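Local structure of cytochrome c' (Rubrivivax gelatinosus, 2J8W) at residues I9-S14 with S52-T57; A20-R25 with A42-L47; L47-S52 with K95-G100. The protein is a high-spin bacterial c-type cytochrome that binds heme c without a sixth iron ligand and has electron transfer activity, although its exact function is not known. All coordinates share one frame; numbering follows the deposited sequence. Where two conformers were deposited one is given.

Contact 1: residues I9-S14 with S52-T57; sequences IEYRQS and SKLPLT. With HEC (heme c), chain C.
Arg-12 and Pro-55 bring helix 9-14 and segment 52-57 so close that their CA atoms lie 4.2 Å apart, an example of a short 3-10 turn packed directly on a helix. In this tight part Arg-12 CB rests 3.6 Å from Pro-55 O, while its CG, set between the backbone N and the carbonyl carbon (chi1 69°), starts an extended chain that leads the guanidinium off to the heme. There Arg-12 NE donates to O1D of a heme propionate (HEC) at 2.8 Å, and a weak bond from NH2 reaches the same oxygen; NH2 also bonds Thr-69, another heme-binding residue. The second oxygen of the same propionate, HEC O2D, takes a nearly straight bond (175°) from Gln-13 NE2 at 3.0 Å. Were Gln-13 cut back to an alanine, O2D would probably lose this donor and the carboxylate, held then by Arg-12 through O1D, could turn more easily. Tyr-11 crosses Leu-54 at about a right angle, its OH 3.4 Å from Leu-54 CB, and Leu-54 O lies at the ring edge, 3.5 Å from Tyr-11 CE2. The looser side is at exposed Thr-57, where water 1 links Thr-57 OG1 to Tyr-11 OH; the phenol also bonds to His-22 NE2 of the second subunit. Pro-55 packs further along helix 5-30 on Ala-15, Phe-16 and Ile-19, and Leu-56 reaches helix 79-102 at Phe-82 and Ala-86.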
loop_
_atom_site.group_PDB
_atom_site.type_symbol
_atom_site.label_atom_id
_atom_site.label_comp_id
_atom_site.label_asym_id
_atom_site.label_seq_id
_atom_site.Cartn_x
_atom_site.Cartn_y
_atom_site.Cartn_z
ATOM N N ILE A 9 5.847 8.729 8.775
ATOM C CA ILE A 9 4.717 9.542 8.395
ATOM C C ILE A 9 4.302 9.271 6.952
ATOM O O ILE A 9 3.118 9.083 6.662
ATOM C CB ILE A 9 5.036 11.045 8.605
ATOM C CG1 ILE A 9 5.259 11.327 10.114
ATOM C CG2 ILE A 9 3.914 11.856 8.029
ATOM C CD1 ILE A 9 5.893 12.697 10.475
ATOM N N GLU A 10 5.250 9.334 6.036
ATOM C CA GLU A 10 4.883 9.133 4.638
ATOM C C GLU A 10 4.326 7.724 4.443
ATOM O O GLU A 10 3.435 7.498 3.621
ATOM C CB GLU A 10 6.087 9.346 3.739
ATOM C CG GLU A 10 6.595 10.777 3.612
ATOM C CD GLU A 10 7.697 10.847 2.550
ATOM O OE1 GLU A 10 7.351 10.861 1.364
ATOM O OE2 GLU A 10 8.893 10.812 2.859
ATOM N N TYR A 11 4.872 6.742 5.168
ATOM C CA TYR A 11 4.399 5.347 5.068
ATOM C C TYR A 11 2.972 5.238 5.525
ATOM O O TYR A 11 2.137 4.658 4.827
ATOM C CB TYR A 11 5.291 4.490 5.943
ATOM C CG TYR A 11 4.929 3.021 5.981
ATOM C CD1 TYR A 11 5.572 2.107 5.151
ATOM C CD2 TYR A 11 4.003 2.540 6.885
ATOM C CE1 TYR A 11 5.276 0.728 5.209
ATOM C CE2 TYR A 11 3.703 1.174 6.956
ATOM C CZ TYR A 11 4.314 0.293 6.111
ATOM O OH TYR A 11 4.000 -1.039 6.197
ATOM N N ARG A 12 2.633 5.781 6.698
ATOM C CA ARG A 12 1.269 5.604 7.177
ATOM C C ARG A 12 0.286 6.367 6.288
ATOM O O ARG A 12 -0.806 5.863 5.987
ATOM C CB ARG A 12 1.162 6.016 8.647
ATOM C CG ARG A 12 1.303 7.509 8.978
ATOM C CD ARG A 12 1.884 7.675 10.363
ATOM N NE ARG A 12 1.804 9.083 10.792
ATOM C CZ ARG A 12 2.506 9.571 11.808
ATOM N NH1 ARG A 12 3.341 8.782 12.450
ATOM N NH2 ARG A 12 2.370 10.834 12.220
ATOM N N GLN A 13 0.652 7.567 5.847
ATOM C CA GLN A 13 -0.204 8.277 4.915
ATOM C C GLN A 13 -0.446 7.481 3.658
ATOM O O GLN A 13 -1.578 7.420 3.167
ATOM C CB GLN A 13 0.424 9.638 4.569
ATOM C CG GLN A 13 0.402 10.642 5.733
ATOM C CD GLN A 13 1.223 11.886 5.487
ATOM O OE1 GLN A 13 2.043 11.935 4.557
ATOM N NE2 GLN A 13 0.996 12.903 6.308
ATOM N N SER A 14 0.615 6.936 3.098
ATOM C CA SER A 14 0.520 6.131 1.884
ATOM C C SER A 14 -0.396 4.933 2.099
ATOM O O SER A 14 -1.234 4.631 1.248
ATOM C CB SER A 14 1.920 5.679 1.495
ATOM O OG SER A 14 2.725 6.768 1.063
ATOM N N SER A 52 -4.582 -2.908 5.920
ATOM C CA SER A 52 -5.072 -2.403 7.198
ATOM C C SER A 52 -4.118 -2.688 8.312
ATOM O O SER A 52 -4.197 -2.029 9.345
ATOM C CB SER A 52 -6.407 -2.990 7.584
ATOM O OG SER A 52 -6.292 -4.353 7.943
ATOM N N LYS A 53 -3.234 -3.674 8.106
ATOM C CA LYS A 53 -2.258 -4.102 9.119
ATOM C C LYS A 53 -0.990 -3.253 9.112
ATOM O O LYS A 53 -0.076 -3.498 9.905
ATOM C CB LYS A 53 -1.907 -5.590 8.899
ATOM C CG LYS A 53 -3.174 -6.476 9.027
ATOM C CD LYS A 53 -3.016 -7.870 8.583
ATOM C CE LYS A 53 -4.264 -8.643 8.886
ATOM N NZ LYS A 53 -4.127 -10.027 8.377
ATOM N N LEU A 54 -0.906 -2.308 8.186
ATOM C CA LEU A 54 0.310 -1.526 8.000
ATOM C C LEU A 54 0.360 -0.145 8.715
ATOM O O LEU A 54 1.356 0.143 9.354
ATOM C CB LEU A 54 0.602 -1.335 6.502
ATOM C CG LEU A 54 0.623 -2.610 5.654
ATOM C CD1 LEU A 54 1.026 -2.294 4.247
ATOM C CD2 LEU A 54 1.591 -3.642 6.338
ATOM N N PRO A 55 -0.602 0.763 8.522
ATOM C CA PRO A 55 -0.316 2.138 8.943
ATOM C C PRO A 55 -0.162 2.317 10.440
ATOM O O PRO A 55 0.520 3.249 10.876
ATOM C CB PRO A 55 -1.510 2.920 8.420
ATOM C CG PRO A 55 -2.621 1.889 8.259
ATOM C CD PRO A 55 -1.922 0.624 7.880
ATOM N N LEU A 56 -0.879 1.518 11.227
ATOM C CA LEU A 56 -0.910 1.726 12.670
ATOM C C LEU A 56 0.376 1.220 13.317
ATOM O O LEU A 56 0.582 1.487 14.483
ATOM C CB LEU A 56 -2.243 1.205 13.257
ATOM C CG LEU A 56 -3.476 1.930 12.674
ATOM C CD1 LEU A 56 -4.802 1.220 12.797
ATOM C CD2 LEU A 56 -3.620 3.344 13.301
ATOM N N THR A 57 1.270 0.611 12.543
ATOM C CA THR A 57 2.612 0.239 12.950
ATOM C C THR A 57 3.612 1.372 12.826
ATOM O O THR A 57 4.765 1.238 13.206
ATOM C CB THR A 57 3.171 -0.962 12.122
ATOM O OG1 THR A 57 3.479 -0.560 10.780
ATOM C CG2 THR A 57 2.226 -2.194 12.114
HETATM FE FE HEC C . -7.284 7.261 8.617
HETATM C CHA HEC C . -5.035 9.659 7.624
HETATM C CHB HEC C . -8.413 7.002 5.449
HETATM C CHC HEC C . -8.932 4.348 9.420
HETATM C CHD HEC C . -6.046 7.413 11.798
HETATM N NA HEC C . -6.789 8.142 6.881
HETATM C C1A HEC C . -5.877 9.160 6.656
HETATM C C2A HEC C . -5.935 9.590 5.285
HETATM C C3A HEC C . -6.879 8.850 4.676
HETATM C C4A HEC C . -7.408 7.927 5.664
HETATM C CMA HEC C . -7.312 8.870 3.210
HETATM C CAA HEC C . -5.086 10.698 4.668
HETATM C CBA HEC C . -3.768 10.174 4.155
HETATM C CGA HEC C . -3.045 11.335 3.403
HETATM O O1A HEC C . -3.639 12.416 3.101
HETATM O O2A HEC C . -1.822 11.274 3.066
HETATM N NB HEC C . -8.423 5.869 7.614
HETATM C C1B HEC C . -8.871 6.076 6.348
HETATM C C2B HEC C . -9.870 5.078 6.055
HETATM C C3B HEC C . -10.008 4.321 7.151
HETATM C C4B HEC C . -9.090 4.807 8.154
HETATM C CMB HEC C . -10.665 4.942 4.746
HETATM C CAB HEC C . -10.914 3.119 7.361
HETATM C CBB HEC C . -11.028 2.128 6.340
HETATM N NC HEC C . -7.412 6.110 10.222
HETATM C C1C HEC C . -8.185 4.970 10.400
HETATM C C2C HEC C . -8.168 4.521 11.770
HETATM C C3C HEC C . -7.349 5.369 12.442
HETATM C C4C HEC C . -6.895 6.388 11.500
HETATM C CMC HEC C . -8.906 3.288 12.291
HETATM C CAC HEC C . -6.950 5.341 13.952
HETATM C CBC HEC C . -7.030 4.161 14.674
HETATM N ND HEC C . -5.795 8.333 9.544
HETATM C C1D HEC C . -5.506 8.276 10.909
HETATM C C2D HEC C . -4.516 9.281 11.229
HETATM C C3D HEC C . -4.201 9.943 9.975
HETATM C C4D HEC C . -5.021 9.313 8.948
HETATM C CMD HEC C . -3.933 9.574 12.595
HETATM C CAD HEC C . -3.180 11.019 9.740
HETATM C CBD HEC C . -1.855 10.360 9.320
HETATM C CGD HEC C . -0.782 11.427 9.157
HETATM O O1D HEC C . 0.339 11.207 9.673
HETATM O O2D HEC C . -1.026 12.477 8.460
HETATM O O HOH W 1 4.924 -1.938 8.634
#

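Contact 2: residues A20-R25 with A42-L47; sequences ANHFGR and AENIAL. With HEC (heme c), chain C.
His-22 ND1 donates to Asn-44 OD1 at 2.8 Å with an N-H...O angle of 171°, a worked case of a buried polar bond joining two helices. The oxygen sits almost in the imidazole plane, but the amide is turned 36° from the ring, and the donor is tilted out of the carbonyl plane. The two side chains cross at about a right angle. In one of its two conformers Leu-47 puts CD1 over one face of the ring, a CH-pi contact 3.7 Å from the His-22 centroid. Asn-21 OD1 lies over the opposite face and takes NE and NH2 of Arg-25, each at 2.9 Å, in a side-on grip on one atom. With the guanidinium of Arg-25 held flat by that grip, His-22 CE1 lies 3.5 Å above its plane, over its centre. Arg-25 CD comes within 3.6 Å of Asn-44 OD1, and water 2 accepts from both Arg-25 NH1 and Asn-44 ND2. The far nitrogen of the imidazole, NE2, is hydrogen-bonded to Tyr-11 OH of the second subunit, so the ring joins a bond within the chain to one between subunits. The segment axes come within 8.6 Å and run at 148°, the roughly antiparallel pairing of consecutive helices in the four-helix bundle of cytochromes c'.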
loop_
_atom_site.group_PDB
_atom_site.type_symbol
_atom_site.label_atom_id
_atom_site.label_comp_id
_atom_site.label_asym_id
_atom_site.label_seq_id
_atom_site.Cartn_x
_atom_site.Cartn_y
_atom_site.Cartn_z
ATOM N N ALA A 20 -8.070 3.721 1.610
ATOM C CA ALA A 20 -9.264 4.476 1.251
ATOM C C ALA A 20 -9.700 4.179 -0.174
ATOM O O ALA A 20 -10.900 4.058 -0.449
ATOM C CB ALA A 20 -8.987 5.974 1.427
ATOM N N ASN A 21 -8.745 4.053 -1.089
ATOM C CA ASN A 21 -9.127 3.810 -2.473
ATOM C C ASN A 21 -9.800 2.439 -2.628
ATOM O O ASN A 21 -10.886 2.314 -3.204
ATOM C CB ASN A 21 -7.931 3.928 -3.383
ATOM C CG ASN A 21 -8.307 3.777 -4.789
ATOM O OD1 ASN A 21 -8.479 2.677 -5.280
ATOM N ND2 ASN A 21 -8.528 4.918 -5.462
ATOM N N HIS A 22 -9.199 1.397 -2.092
ATOM C CA HIS A 22 -9.771 0.066 -2.264
ATOM C C HIS A 22 -11.026 -0.138 -1.438
ATOM O O HIS A 22 -11.972 -0.768 -1.914
ATOM C CB HIS A 22 -8.676 -0.987 -2.016
ATOM C CG HIS A 22 -7.687 -1.012 -3.119
ATOM N ND1 HIS A 22 -7.959 -1.639 -4.322
ATOM C CD2 HIS A 22 -6.520 -0.359 -3.295
ATOM C CE1 HIS A 22 -6.956 -1.397 -5.162
ATOM N NE2 HIS A 22 -6.065 -0.631 -4.559
ATOM N N PHE A 23 -11.062 0.430 -0.223
ATOM C CA PHE A 23 -12.280 0.382 0.556
ATOM C C PHE A 23 -13.415 1.113 -0.159
ATOM O O PHE A 23 -14.544 0.655 -0.171
ATOM C CB PHE A 23 -12.051 0.947 1.958
ATOM C CG PHE A 23 -13.255 0.881 2.842
ATOM C CD1 PHE A 23 -13.739 -0.304 3.297
ATOM C CD2 PHE A 23 -13.894 2.029 3.265
ATOM C CE1 PHE A 23 -14.847 -0.384 4.082
ATOM C CE2 PHE A 23 -15.009 1.960 4.069
ATOM C CZ PHE A 23 -15.466 0.771 4.482
ATOM N N GLY A 24 -13.077 2.243 -0.780
ATOM C CA GLY A 24 -14.074 2.992 -1.506
ATOM C C GLY A 24 -14.702 2.226 -2.652
ATOM O O GLY A 24 -15.880 2.400 -2.954
ATOM N N ARG A 25 -13.927 1.349 -3.294
ATOM C CA ARG A 25 -14.473 0.513 -4.356
ATOM C C ARG A 25 -15.521 -0.444 -3.814
ATOM O O ARG A 25 -16.579 -0.661 -4.420
ATOM C CB ARG A 25 -13.351 -0.273 -5.043
ATOM C CG ARG A 25 -12.337 0.606 -5.719
ATOM C CD ARG A 25 -11.268 -0.213 -6.411
ATOM N NE ARG A 25 -10.028 0.545 -6.605
ATOM C CZ ARG A 25 -9.082 0.227 -7.478
ATOM N NH1 ARG A 25 -9.188 -0.882 -8.171
ATOM N NH2 ARG A 25 -8.000 0.977 -7.593
ATOM N N ALA A 42 -14.319 -9.159 -3.378
ATOM C CA ALA A 42 -13.434 -9.966 -2.572
ATOM C C ALA A 42 -11.972 -9.533 -2.762
ATOM O O ALA A 42 -11.189 -9.491 -1.804
ATOM C CB ALA A 42 -13.609 -11.485 -2.908
ATOM N N GLU A 43 -11.583 -9.255 -3.990
ATOM C CA GLU A 43 -10.208 -8.826 -4.270
ATOM C C GLU A 43 -9.896 -7.501 -3.556
ATOM O O GLU A 43 -8.828 -7.322 -2.965
ATOM C CB GLU A 43 -9.959 -8.683 -5.768
ATOM C CG GLU A 43 -9.949 -10.009 -6.514
ATOM C CD GLU A 43 -9.990 -9.834 -8.024
ATOM O OE1 GLU A 43 -10.273 -8.774 -8.590
ATOM O OE2 GLU A 43 -9.808 -10.879 -8.695
ATOM N N ASN A 44 -10.812 -6.556 -3.624
ATOM C CA ASN A 44 -10.598 -5.277 -2.966
ATOM C C ASN A 44 -10.620 -5.421 -1.454
ATOM O O ASN A 44 -9.829 -4.774 -0.768
ATOM C CB ASN A 44 -11.585 -4.232 -3.485
ATOM C CG ASN A 44 -11.210 -3.749 -4.849
ATOM O OD1 ASN A 44 -10.080 -3.311 -5.055
ATOM N ND2 ASN A 44 -12.140 -3.804 -5.801
ATOM N N ILE A 45 -11.498 -6.262 -0.926
ATOM C CA ILE A 45 -11.504 -6.550 0.490
ATOM C C ILE A 45 -10.211 -7.181 0.979
ATOM O O ILE A 45 -9.673 -6.796 2.006
ATOM C CB ILE A 45 -12.729 -7.405 0.876
ATOM C CG1 ILE A 45 -13.994 -6.555 0.787
ATOM C CG2 ILE A 45 -12.572 -7.972 2.250
ATOM C CD1 ILE A 45 -15.282 -7.420 0.910
ATOM N N ALA A 46 -9.692 -8.114 0.193
ATOM C CA ALA A 46 -8.442 -8.769 0.558
ATOM C C ALA A 46 -7.310 -7.747 0.634
ATOM O O ALA A 46 -6.461 -7.805 1.533
ATOM C CB ALA A 46 -8.105 -9.891 -0.404
ATOM N N LEU A 47 -7.285 -6.804 -0.301
ATOM C CA LEU A 47 -6.285 -5.748 -0.279
ATOM C C LEU A 47 -6.474 -4.831 0.933
ATOM O O LEU A 47 -5.507 -4.501 1.597
ATOM C CB LEU A 47 -6.328 -4.876 -1.564
ATOM C CG LEU A 47 -5.672 -5.391 -2.842
ATOM C CD1 LEU A 47 -6.003 -4.607 -4.101
ATOM C CD2 LEU A 47 -4.158 -5.374 -2.644
HETATM FE FE HEC C . -7.284 7.261 8.617
HETATM C CHA HEC C . -5.035 9.659 7.624
HETATM C CHB HEC C . -8.413 7.002 5.449
HETATM C CHC HEC C . -8.932 4.348 9.420
HETATM C CHD HEC C . -6.046 7.413 11.798
HETATM N NA HEC C . -6.789 8.142 6.881
HETATM C C1A HEC C . -5.877 9.160 6.656
HETATM C C2A HEC C . -5.935 9.590 5.285
HETATM C C3A HEC C . -6.879 8.850 4.676
HETATM C C4A HEC C . -7.408 7.927 5.664
HETATM C CMA HEC C . -7.312 8.870 3.210
HETATM C CAA HEC C . -5.086 10.698 4.668
HETATM C CBA HEC C . -3.768 10.174 4.155
HETATM C CGA HEC C . -3.045 11.335 3.403
HETATM O O1A HEC C . -3.639 12.416 3.101
HETATM O O2A HEC C . -1.822 11.274 3.066
HETATM N NB HEC C . -8.423 5.869 7.614
HETATM C C1B HEC C . -8.871 6.076 6.348
HETATM C C2B HEC C . -9.870 5.078 6.055
HETATM C C3B HEC C . -10.008 4.321 7.151
HETATM C C4B HEC C . -9.090 4.807 8.154
HETATM C CMB HEC C . -10.665 4.942 4.746
HETATM C CAB HEC C . -10.914 3.119 7.361
HETATM C CBB HEC C . -11.028 2.128 6.340
HETATM N NC HEC C . -7.412 6.110 10.222
HETATM C C1C HEC C . -8.185 4.970 10.400
HETATM C C2C HEC C . -8.168 4.521 11.770
HETATM C C3C HEC C . -7.349 5.369 12.442
HETATM C C4C HEC C . -6.895 6.388 11.500
HETATM C CMC HEC C . -8.906 3.288 12.291
HETATM C CAC HEC C . -6.950 5.341 13.952
HETATM C CBC HEC C . -7.030 4.161 14.674
HETATM N ND HEC C . -5.795 8.333 9.544
HETATM C C1D HEC C . -5.506 8.276 10.909
HETATM C C2D HEC C . -4.516 9.281 11.229
HETATM C C3D HEC C . -4.201 9.943 9.975
HETATM C C4D HEC C . -5.021 9.313 8.948
HETATM C CMD HEC C . -3.933 9.574 12.595
HETATM C CAD HEC C . -3.180 11.019 9.740
HETATM C CBD HEC C . -1.855 10.360 9.320
HETATM C CGD HEC C . -0.782 11.427 9.157
HETATM O O1D HEC C . 0.339 11.207 9.673
HETATM O O2D HEC C . -1.026 12.477 8.460
HETATM O O HOH W 2 -11.302 -2.941 -8.495
#

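Contact 3: residues L47-S52 with K95-G100; sequences LVSTLS and KLDAAG
Helices 38-52 and 79-102 of the cytochrome c' four-helix bundle meet here through two neighbouring pairs, Ser-49 with Asp-97 and Val-48 with Leu-96, which illustrate how a polar and an apolar contact can share one interface. Ser-49 OG donates to Asp-97 OD2 at 2.9 Å, and OD2 accepts with its anti lone pair, the one turned away from OD1. Ser-49 OG and Asp-97 CG both stand anti to their backbone N (chi1 -177° for Ser-49), and so reach across at the point where the two backbones come nearest, with CA atoms 6.3 Å apart. Asp-97 OD1 forms a salt bridge with Lys-101 on its own helix, so the two oxygens serve different partners, and the lysine's charge probably favours an ionised carboxylate. Beside this pair, Val-48 CG1 touches Leu-96 CD2 at 4.1 Å, the two side chains crossing at about a right angle. This is a light apolar contact, extended on other sides: Val-48 also packs on His-22 of helix 5-30, and Leu-96 on Ala-111 and Val-112 of helix 105-126. The Val-48 side chain comes within about 6 Å of the heme (nearest atoms); with Leu-96 it is part of the apolar interior of the heme-binding four-helix bundle of cytochromes c'.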
loop_
_atom_site.group_PDB
_atom_site.type_symbol
_atom_site.label_atom_id
_atom_site.label_comp_id
_atom_site.label_asym_id
_atom_site.label_seq_id
_atom_site.Cartn_x
_atom_site.Cartn_y
_atom_site.Cartn_z
ATOM N N LEU A 47 -7.285 -6.804 -0.301
ATOM C CA LEU A 47 -6.285 -5.748 -0.279
ATOM C C LEU A 47 -6.474 -4.831 0.933
ATOM O O LEU A 47 -5.507 -4.501 1.597
ATOM C CB LEU A 47 -6.328 -4.876 -1.564
ATOM C CG LEU A 47 -5.672 -5.391 -2.842
ATOM C CD1 LEU A 47 -6.003 -4.607 -4.101
ATOM C CD2 LEU A 47 -4.158 -5.374 -2.644
ATOM N N VAL A 48 -7.711 -4.441 1.215
ATOM C CA VAL A 48 -7.973 -3.645 2.421
ATOM C C VAL A 48 -7.460 -4.370 3.644
ATOM O O VAL A 48 -6.816 -3.795 4.495
ATOM C CB VAL A 48 -9.472 -3.287 2.535
ATOM C CG1 VAL A 48 -9.769 -2.698 3.897
ATOM C CG2 VAL A 48 -9.886 -2.332 1.415
ATOM N N SER A 49 -7.761 -5.649 3.745
ATOM C CA SER A 49 -7.331 -6.413 4.904
ATOM C C SER A 49 -5.816 -6.430 5.051
ATOM O O SER A 49 -5.274 -6.160 6.123
ATOM C CB SER A 49 -7.888 -7.830 4.819
ATOM O OG SER A 49 -7.528 -8.543 5.994
ATOM N N THR A 50 -5.119 -6.742 3.980
ATOM C CA THR A 50 -3.653 -6.711 3.994
ATOM C C THR A 50 -3.125 -5.327 4.392
ATOM O O THR A 50 -2.258 -5.180 5.263
ATOM C CB THR A 50 -3.137 -7.146 2.637
ATOM O OG1 THR A 50 -3.538 -8.508 2.434
ATOM C CG2 THR A 50 -1.609 -7.003 2.481
ATOM N N LEU A 51 -3.625 -4.308 3.719
ATOM C CA LEU A 51 -3.143 -2.952 3.978
ATOM C C LEU A 51 -3.468 -2.450 5.367
ATOM O O LEU A 51 -2.718 -1.643 5.932
ATOM C CB LEU A 51 -3.720 -1.995 2.929
ATOM C CG LEU A 51 -3.291 -2.163 1.471
ATOM C CD1 LEU A 51 -4.281 -1.475 0.543
ATOM C CD2 LEU A 51 -1.883 -1.652 1.260
ATOM N N SER A 52 -4.582 -2.908 5.920
ATOM C CA SER A 52 -5.072 -2.403 7.198
ATOM C C SER A 52 -4.118 -2.688 8.312
ATOM O O SER A 52 -4.197 -2.029 9.345
ATOM C CB SER A 52 -6.407 -2.990 7.584
ATOM O OG SER A 52 -6.292 -4.353 7.943
ATOM N N LYS A 95 -14.255 -8.683 10.187
ATOM C CA LYS A 95 -15.590 -8.976 9.677
ATOM C C LYS A 95 -15.714 -8.712 8.188
ATOM O O LYS A 95 -16.383 -9.460 7.481
ATOM C CB LYS A 95 -16.632 -8.167 10.420
ATOM C CG LYS A 95 -16.769 -8.533 11.852
ATOM C CD LYS A 95 -17.907 -7.720 12.447
ATOM C CE LYS A 95 -18.609 -8.376 13.596
ATOM N NZ LYS A 95 -19.936 -7.730 13.773
ATOM N N LEU A 96 -15.085 -7.652 7.706
ATOM C CA LEU A 96 -15.088 -7.362 6.291
ATOM C C LEU A 96 -14.422 -8.460 5.516
ATOM O O LEU A 96 -14.920 -8.921 4.486
ATOM C CB LEU A 96 -14.407 -6.022 6.001
ATOM C CG LEU A 96 -14.467 -5.493 4.563
ATOM C CD1 LEU A 96 -15.903 -5.125 4.144
ATOM C CD2 LEU A 96 -13.506 -4.296 4.413
ATOM N N ASP A 97 -13.274 -8.914 6.000
ATOM C CA ASP A 97 -12.511 -10.006 5.358
ATOM C C ASP A 97 -13.416 -11.260 5.268
ATOM O O ASP A 97 -13.535 -11.888 4.226
ATOM C CB ASP A 97 -11.204 -10.227 6.199
ATOM C CG ASP A 97 -10.222 -11.259 5.643
ATOM O OD1 ASP A 97 -10.631 -12.379 5.438
ATOM O OD2 ASP A 97 -9.010 -10.963 5.568
ATOM N N ALA A 98 -14.070 -11.614 6.371
ATOM C CA ALA A 98 -14.927 -12.782 6.400
ATOM C C ALA A 98 -16.069 -12.628 5.389
ATOM O O ALA A 98 -16.441 -13.573 4.678
ATOM C CB ALA A 98 -15.458 -13.011 7.808
ATOM N N ALA A 99 -16.628 -11.433 5.327
ATOM C CA ALA A 99 -17.720 -11.145 4.406
ATOM C C ALA A 99 -17.274 -11.292 2.956
ATOM O O ALA A 99 -18.014 -11.798 2.118
ATOM C CB ALA A 99 -18.291 -9.776 4.665
ATOM N N GLY A 100 -16.086 -10.803 2.626
ATOM C CA GLY A 100 -15.558 -10.934 1.280
ATOM C C GLY A 100 -15.456 -12.384 0.855
ATOM O O GLY A 100 -15.698 -12.730 -0.283
#

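In the fold
From the N terminus, helix 5-30 supplies the first segments of contacts 1 and 2. Contact 2 closes first, when helix 38-52 folds back on helix 5-30 to make an antiparallel hairpin. Contact 1 closes after it, bringing the turn behind helix 38-52 onto the early part of helix 5-30; its larger loop thus contains contact 2. Contact 3 opens at Leu-47, which it shares with contact 2, and closes only on helix 79-102, so it crosses contact 1, with Ser-52 in common. Contacts 2 and 3 touch, as where Ile-45 packs on Leu-96 and Gly-100. Together they tie three long helices of the bundle, and each also meets the second subunit.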